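Local coordinates for protein nucleoside-diphosphate-sugar epimerase (Pseudomonas aeruginosa, PDB 2X4G) that probably acts as an NAD(P)-dependent epimerase or related oxidoreductase on nucleotide-linked sugars, at residues T207-A219 and L241-R253. Numbering follows the deposited sequence.
Sequences THYVAGQRNVIDA and LTGHNLEMADLTR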
loop_
_atom_site.group_PDB
_atom_site.type_symbol
_atom_site.label_atom_id
_atom_site.label_comp_id
_atom_site.label_asym_id
_atom_site.label_seq_id
_atom_site.Cartn_x
_atom_site.Cartn_y
_atom_site.Cartn_z
ATOM N N THR A 207 8.381 -8.613 -14.682
ATOM C CA THR A 207 7.904 -9.381 -15.798
ATOM C C THR A 207 7.058 -8.525 -16.741
ATOM O O THR A 207 6.845 -8.905 -17.885
ATOM C CB THR A 207 7.139 -10.615 -15.306
ATOM O OG1 THR A 207 6.821 -11.435 -16.426
ATOM C CG2 THR A 207 5.853 -10.242 -14.550
ATOM N N HIS A 208 6.588 -7.369 -16.271
ATOM C CA HIS A 208 5.775 -6.459 -17.094
ATOM C C HIS A 208 6.122 -4.998 -16.799
ATOM O O HIS A 208 6.705 -4.691 -15.756
ATOM C CB HIS A 208 4.269 -6.660 -16.821
ATOM C CG HIS A 208 3.748 -8.019 -17.170
ATOM N ND1 HIS A 208 3.308 -8.348 -18.433
ATOM C CD2 HIS A 208 3.567 -9.127 -16.411
ATOM C CE1 HIS A 208 2.901 -9.605 -18.445
ATOM N NE2 HIS A 208 3.048 -10.102 -17.229
ATOM N N TYR A 209 5.729 -4.105 -17.708
ATOM C CA TYR A 209 5.899 -2.653 -17.543
ATOM C C TYR A 209 4.609 -1.955 -17.954
ATOM O O TYR A 209 3.779 -2.550 -18.647
ATOM C CB TYR A 209 7.025 -2.131 -18.444
ATOM C CG TYR A 209 6.655 -2.154 -19.916
ATOM C CD1 TYR A 209 6.817 -3.309 -20.674
ATOM C CD2 TYR A 209 6.117 -1.036 -20.539
ATOM C CE1 TYR A 209 6.474 -3.341 -22.027
ATOM C CE2 TYR A 209 5.757 -1.062 -21.900
ATOM C CZ TYR A 209 5.939 -2.223 -22.635
ATOM O OH TYR A 209 5.583 -2.289 -23.975
ATOM N N VAL A 210 4.463 -0.691 -17.563
ATOM C CA VAL A 210 3.332 0.136 -17.969
ATOM C C VAL A 210 3.783 1.258 -18.908
ATOM O O VAL A 210 4.752 1.957 -18.627
ATOM C CB VAL A 210 2.627 0.747 -16.737
ATOM C CG1 VAL A 210 1.764 1.943 -17.133
ATOM C CG2 VAL A 210 1.774 -0.305 -16.052
ATOM N N ALA A 211 3.048 1.451 -20.006
ATOM C CA ALA A 211 3.394 2.461 -21.019
ATOM C C ALA A 211 3.653 3.822 -20.381
ATOM O O ALA A 211 2.966 4.223 -19.429
ATOM C CB ALA A 211 2.288 2.570 -22.086
ATOM N N GLY A 212 4.646 4.532 -20.902
ATOM C CA GLY A 212 5.013 5.829 -20.338
ATOM C C GLY A 212 6.244 6.459 -20.964
ATOM O O GLY A 212 7.112 5.776 -21.515
ATOM N N GLN A 213 6.318 7.776 -20.865
ATOM C CA GLN A 213 7.420 8.519 -21.436
ATOM C C GLN A 213 8.337 8.892 -20.296
ATOM O O GLN A 213 7.866 9.223 -19.221
ATOM C CB GLN A 213 6.899 9.789 -22.117
ATOM C CG GLN A 213 5.715 9.570 -23.035
ATOM C CD GLN A 213 5.468 10.773 -23.913
ATOM O OE1 GLN A 213 5.512 10.675 -25.157
ATOM N NE2 GLN A 213 5.253 11.932 -23.280
ATOM N N ARG A 214 9.642 8.869 -20.535
ATOM C CA ARG A 214 10.613 9.146 -19.484
ATOM C C ARG A 214 11.916 9.664 -20.043
ATOM O O ARG A 214 12.312 9.266 -21.123
ATOM C CB ARG A 214 10.883 7.863 -18.713
ATOM C CG ARG A 214 11.598 8.099 -17.406
ATOM C CD ARG A 214 11.635 6.847 -16.552
ATOM N NE ARG A 214 10.313 6.509 -16.037
ATOM C CZ ARG A 214 9.722 7.118 -15.009
ATOM N NH1 ARG A 214 10.325 8.123 -14.371
ATOM N NH2 ARG A 214 8.507 6.727 -14.631
ATOM N N ASN A 215 12.573 10.551 -19.304
ATOM C CA ASN A 215 13.946 10.962 -19.615
ATOM C C ASN A 215 14.925 10.334 -18.644
ATOM O O ASN A 215 14.798 10.486 -17.416
ATOM C CB ASN A 215 14.128 12.471 -19.581
ATOM C CG ASN A 215 15.493 12.907 -20.135
ATOM O OD1 ASN A 215 16.437 13.111 -19.378
ATOM N ND2 ASN A 215 15.596 13.038 -21.459
ATOM N N VAL A 216 15.900 9.633 -19.223
ATOM C CA VAL A 216 16.935 8.925 -18.494
ATOM C C VAL A 216 18.260 9.647 -18.700
ATOM O O VAL A 216 18.520 10.138 -19.795
ATOM C CB VAL A 216 17.029 7.486 -19.012
ATOM C CG1 VAL A 216 18.340 6.822 -18.600
ATOM C CG2 VAL A 216 15.863 6.705 -18.492
ATOM N N ILE A 217 19.084 9.724 -17.655
ATOM C CA ILE A 217 20.377 10.410 -17.733
ATOM C C ILE A 217 21.470 9.614 -17.042
ATOM O O ILE A 217 21.251 8.963 -16.019
ATOM C CB ILE A 217 20.357 11.858 -17.148
ATOM C CG1 ILE A 217 21.650 12.599 -17.555
ATOM C CG2 ILE A 217 20.170 11.835 -15.642
ATOM C CD1 ILE A 217 21.959 13.819 -16.796
ATOM N N ASP A 218 22.651 9.659 -17.647
ATOM C CA ASP A 218 23.805 8.929 -17.179
ATOM C C ASP A 218 24.275 9.582 -15.856
ATOM O O ASP A 218 24.292 10.801 -15.720
ATOM C CB ASP A 218 24.854 8.954 -18.301
ATOM C CG ASP A 218 26.200 8.346 -17.912
ATOM O OD1 ASP A 218 26.403 7.154 -18.216
ATOM O OD2 ASP A 218 27.076 9.065 -17.359
ATOM N N ALA A 219 24.611 8.764 -14.872
ATOM C CA ALA A 219 24.932 9.275 -13.564
ATOM C C ALA A 219 26.158 10.183 -13.615
ATOM O O ALA A 219 26.147 11.278 -13.044
ATOM C CB ALA A 219 25.157 8.138 -12.594
ATOM N N LEU A 241 18.498 18.655 -16.523
ATOM C CA LEU A 241 19.723 17.981 -16.886
ATOM C C LEU A 241 19.267 16.648 -17.460
ATOM O O LEU A 241 18.873 15.777 -16.727
ATOM C CB LEU A 241 20.625 17.828 -15.652
ATOM C CG LEU A 241 20.977 19.144 -14.917
ATOM C CD1 LEU A 241 21.762 18.890 -13.650
ATOM C CD2 LEU A 241 21.750 20.114 -15.827
ATOM N N THR A 242 19.306 16.529 -18.787
ATOM C CA THR A 242 18.601 15.479 -19.512
ATOM C C THR A 242 19.555 14.623 -20.292
ATOM O O THR A 242 20.663 15.044 -20.595
ATOM C CB THR A 242 17.615 16.075 -20.524
ATOM O OG1 THR A 242 18.333 16.806 -21.516
ATOM C CG2 THR A 242 16.660 17.024 -19.853
ATOM N N GLY A 243 19.095 13.425 -20.640
ATOM C CA GLY A 243 19.906 12.412 -21.308
ATOM C C GLY A 243 19.198 11.958 -22.553
ATOM O O GLY A 243 19.397 12.544 -23.615
ATOM N N HIS A 244 18.361 10.930 -22.424
ATOM C CA HIS A 244 17.595 10.390 -23.560
ATOM C C HIS A 244 16.118 10.351 -23.224
ATOM O O HIS A 244 15.740 9.873 -22.146
ATOM C CB HIS A 244 18.061 8.982 -23.912
ATOM C CG HIS A 244 19.518 8.902 -24.238
ATOM N ND1 HIS A 244 20.438 8.312 -23.396
ATOM C CD2 HIS A 244 20.222 9.380 -25.292
ATOM C CE1 HIS A 244 21.642 8.413 -23.926
ATOM N NE2 HIS A 244 21.539 9.058 -25.075
ATOM N N ASN A 245 15.288 10.870 -24.132
ATOM C CA ASN A 245 13.850 10.674 -24.037
ATOM C C ASN A 245 13.504 9.299 -24.572
ATOM O O ASN A 245 13.954 8.907 -25.625
ATOM C CB ASN A 245 13.109 11.748 -24.797
ATOM C CG ASN A 245 13.249 13.089 -24.159
ATOM O OD1 ASN A 245 13.117 13.246 -22.958
ATOM N ND2 ASN A 245 13.518 14.059 -24.953
ATOM N N LEU A 246 12.703 8.568 -23.821
ATOM C CA LEU A 246 12.632 7.134 -23.964
ATOM C C LEU A 246 11.244 6.627 -23.638
ATOM O O LEU A 246 10.688 6.979 -22.609
ATOM C CB LEU A 246 13.605 6.537 -22.944
ATOM C CG LEU A 246 14.560 5.455 -23.395
ATOM C CD1 LEU A 246 15.171 5.811 -24.738
ATOM C CD2 LEU A 246 15.619 5.331 -22.352
ATOM N N GLU A 247 10.686 5.787 -24.491
ATOM C CA GLU A 247 9.511 5.028 -24.103
ATOM C C GLU A 247 9.935 3.953 -23.075
ATOM O O GLU A 247 11.029 3.387 -23.159
ATOM C CB GLU A 247 8.860 4.386 -25.342
ATOM C CG GLU A 247 8.182 5.371 -26.319
ATOM C CD GLU A 247 6.846 5.887 -25.815
ATOM O OE1 GLU A 247 6.458 5.507 -24.694
ATOM O OE2 GLU A 247 6.178 6.672 -26.526
ATOM N N MET A 248 9.073 3.683 -22.103
ATOM C CA MET A 248 9.324 2.624 -21.136
ATOM C C MET A 248 9.413 1.262 -21.787
ATOM O O MET A 248 10.093 0.380 -21.266
ATOM C CB MET A 248 8.243 2.592 -20.055
ATOM C CG MET A 248 8.479 3.551 -18.903
ATOM S SD MET A 248 9.794 2.968 -17.793
ATOM C CE MET A 248 11.156 3.898 -18.473
ATOM N N ALA A 249 8.705 1.071 -22.900
ATOM C CA ALA A 249 8.850 -0.141 -23.706
ATOM C C ALA A 249 10.307 -0.349 -24.129
ATOM O O ALA A 249 10.835 -1.447 -24.040
ATOM C CB ALA A 249 7.970 -0.052 -24.929
ATOM N N ASP A 250 10.947 0.719 -24.582
ATOM C CA ASP A 250 12.288 0.641 -25.153
ATOM C C ASP A 250 13.387 0.577 -24.069
ATOM O O ASP A 250 14.360 -0.157 -24.214
ATOM C CB ASP A 250 12.513 1.815 -26.131
ATOM C CG ASP A 250 11.556 1.767 -27.357
ATOM O OD1 ASP A 250 11.353 0.684 -27.948
ATOM O OD2 ASP A 250 11.012 2.824 -27.744
ATOM N N LEU A 251 13.216 1.315 -22.976
ATOM C CA LEU A 251 14.113 1.193 -21.828
ATOM C C LEU A 251 14.051 -0.209 -21.214
ATOM O O LEU A 251 15.072 -0.814 -20.860
ATOM C CB LEU A 251 13.750 2.216 -20.760
ATOM C CG LEU A 251 14.566 2.124 -19.473
ATOM C CD1 LEU A 251 16.004 2.388 -19.804
ATOM C CD2 LEU A 251 14.022 3.086 -18.406
ATOM N N THR A 252 12.838 -0.701 -21.050
ATOM C CA THR A 252 12.602 -2.057 -20.631
ATOM C C THR A 252 13.302 -3.014 -21.552
ATOM O O THR A 252 13.935 -3.968 -21.111
ATOM C CB THR A 252 11.093 -2.319 -20.670
ATOM O OG1 THR A 252 10.580 -2.087 -19.365
ATOM C CG2 THR A 252 10.737 -3.732 -21.145
ATOM N N ARG A 253 13.187 -2.760 -22.847
ATOM C CA ARG A 253 13.641 -3.732 -23.836
ATOM C C ARG A 253 15.162 -3.732 -23.968
ATOM O O ARG A 253 15.765 -4.787 -24.171
ATOM C CB ARG A 253 12.940 -3.503 -25.189
ATOM C CG ARG A 253 13.122 -4.639 -26.218
ATOM C CD ARG A 253 12.630 -4.259 -27.620
ATOM N NE ARG A 253 12.802 -2.831 -27.908
ATOM C CZ ARG A 253 13.963 -2.247 -28.214
ATOM N NH1 ARG A 253 15.090 -2.950 -28.279
ATOM N NH2 ARG A 253 14.004 -0.939 -28.440
#
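Arg-214 and Val-216 pair with Leu-246 and His-244 as antiparallel hydrogen-bonded pairs, each joined by two backbone bonds; the straightest runs from Val-216 N to His-244 O (2.9 Å, 168°). One bond further on, Met-248 N gives to Gly-212 O at 2.9 Å, tying the first turn of helix 248-253 to the end of the ladder. The amide of Asn-215 adds a side-chain clamp. With CG anti to the backbone N (chi1 -170°), its OD1 takes Gly-243 N in the carbonyl plane, on a lone pair, at 3.0 Å, while ND2 reaches Asn-245 OD1 at 2.9 Å from above the Asn-245 carbonyl plane, not on a lone pair, the two amide planes standing 66° apart. Asn-245 OD1 also accepts from Leu-306 N. On the face of Arg-214, Val-216, His-244 and Leu-246, Val-216 CG2 meets Leu-246 CD2 at 4.1 Å, and Arg-214 NH1 hydrogen-bonds Tyr-128 OH. Beyond the ladder, Ala-249 CA sits over one face of the Tyr-209 ring, 4.1 Å from its centroid, a CH-pi contact, and Met-248 CB touches Tyr-209 CD2 at 4.2 Å. Bonded at both ends, the buried Asn-215 amide is fixed in rotation and joins Gly-243 N to the Asn-245 side chain, within the antiparallel pair of strands 213-218 and 238-247 in the otherwise parallel Rossmann-type sheet.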